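Periplasmic binding protein (Pseudomonas aeruginosa, PDB 2R79) binds heme in the periplasm and probably carries it to an inner-membrane transporter for uptake. Local coordinates at the interface of chains A and B. Sequence-based numbering; all coordinates share one arbitrary frame. Chains: chain A/B, Periplasmic binding protein.

The interface of chains A and B. Residues chain A 212, 215-216, 222; chain B 212, 215-216, 222.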
loop_
_atom_site.group_PDB
_atom_site.type_symbol
_atom_site.label_atom_id
_atom_site.label_comp_id
_atom_site.label_asym_id
_atom_site.label_seq_id
_atom_site.Cartn_x
_atom_site.Cartn_y
_atom_site.Cartn_z
ATOM N N ALA A 212 3.778 12.506 19.988
ATOM C CA ALA A 212 4.781 13.550 19.895
ATOM C C ALA A 212 4.186 14.910 20.230
ATOM O O ALA A 212 4.777 15.674 20.986
ATOM C CB ALA A 212 5.394 13.569 18.499
ATOM N N LEU A 215 3.541 15.286 23.982
ATOM C CA LEU A 215 4.747 15.536 24.756
ATOM C C LEU A 215 5.311 16.929 24.519
ATOM O O LEU A 215 5.848 17.552 25.442
ATOM C CB LEU A 215 5.785 14.464 24.438
ATOM C CG LEU A 215 5.348 13.085 24.954
ATOM C CD1 LEU A 215 6.107 11.973 24.258
ATOM C CD2 LEU A 215 5.569 13.034 26.455
ATOM N N LYS A 216 5.183 17.423 23.289
ATOM C CA LYS A 216 5.668 18.753 22.968
ATOM C C LYS A 216 4.964 19.792 23.812
ATOM O O LYS A 216 5.602 20.637 24.440
ATOM C CB LYS A 216 5.422 19.089 21.507
ATOM C CG LYS A 216 6.482 18.609 20.577
ATOM C CD LYS A 216 6.268 19.206 19.212
ATOM C CE LYS A 216 7.391 18.832 18.272
ATOM N NZ LYS A 216 7.297 19.650 17.039
ATOM N N ALA A 222 6.235 13.361 30.355
ATOM C CA ALA A 222 7.363 12.477 30.069
ATOM C C ALA A 222 7.889 11.728 31.296
ATOM O O ALA A 222 8.473 10.654 31.165
ATOM C CB ALA A 222 8.487 13.266 29.424
ATOM N N ALA B 212 8.754 11.373 19.084
ATOM C CA ALA B 212 8.128 11.047 20.352
ATOM C C ALA B 212 9.146 10.494 21.338
ATOM O O ALA B 212 9.170 10.900 22.495
ATOM C CB ALA B 212 6.999 10.044 20.139
ATOM N N LEU B 215 11.432 13.244 22.699
ATOM C CA LEU B 215 10.797 14.081 23.705
ATOM C C LEU B 215 10.579 13.346 25.019
ATOM O O LEU B 215 10.683 13.945 26.095
ATOM C CB LEU B 215 9.481 14.622 23.156
ATOM C CG LEU B 215 9.715 15.616 22.007
ATOM C CD1 LEU B 215 8.463 15.790 21.169
ATOM C CD2 LEU B 215 10.163 16.942 22.593
ATOM N N LYS B 216 10.285 12.050 24.936
ATOM C CA LYS B 216 10.081 11.256 26.135
ATOM C C LYS B 216 11.330 11.254 26.988
ATOM O O LYS B 216 11.278 11.526 28.187
ATOM C CB LYS B 216 9.748 9.815 25.787
ATOM C CG LYS B 216 8.303 9.564 25.520
ATOM C CD LYS B 216 8.054 8.081 25.437
ATOM C CE LYS B 216 6.579 7.786 25.283
ATOM N NZ LYS B 216 6.341 6.337 25.482
ATOM N N ALA B 222 11.371 20.187 24.536
ATOM C CA ALA B 222 10.042 20.685 24.194
ATOM C C ALA B 222 9.923 22.211 24.237
ATOM O O ALA B 222 9.078 22.788 23.555
ATOM C CB ALA B 222 9.003 20.060 25.106
#
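A:Leu215 and B:Leu215 meet face to face across the two-fold axis that relates the chains, with their CB atoms 3.9 Å apart. From there the two side chains turn away in opposite directions, each along the flank of the partner helix (residues 207-217).

In A:Leu215, CG stands anti to the carbonyl carbon and beside the backbone N (chi1 -68°). With CD1 anti to CA (chi2 161°), this turns the CD1 branch towards the stem of B:Lys216. The CD1 methyl touches the CG methylene of B:Lys216 at 3.5 Å, and the two side chains cross at a slant. The same methyl lies 3.7 Å from the carbonyl O of B:Ala212, one helical turn earlier. It rests in the angle formed by the lysine stem and that carbonyl. B:Leu215 does the same against A:Lys216 and A:Ala212.

Each lysine takes part through the aliphatic base of its chain. Beyond CG the chain is extended (chi2 -170°) and carries the terminal nitrogen NZ away from the leucine pair. Further along the axis, A:Ala212 and B:Ala212 lie opposite each other across it. The CB of A:Ala212 is 4.1 Å from the backbone N of B:Ala212, a loose contact. Further out, the CB methyl of A:Ala222 rests on the C-terminal end of the partner helix, 3.5 Å from the carbonyl O of B:Lys216.

No hydrogen bond or salt bridge crosses this patch, which hides 170 Å². It is a small, mainly apolar contact between two helices, with a loop alanine from each chain at its edge. It joins two copies in the deposited assembly and may be a product of crystal packing. The structure alone does not show that it serves heme binding.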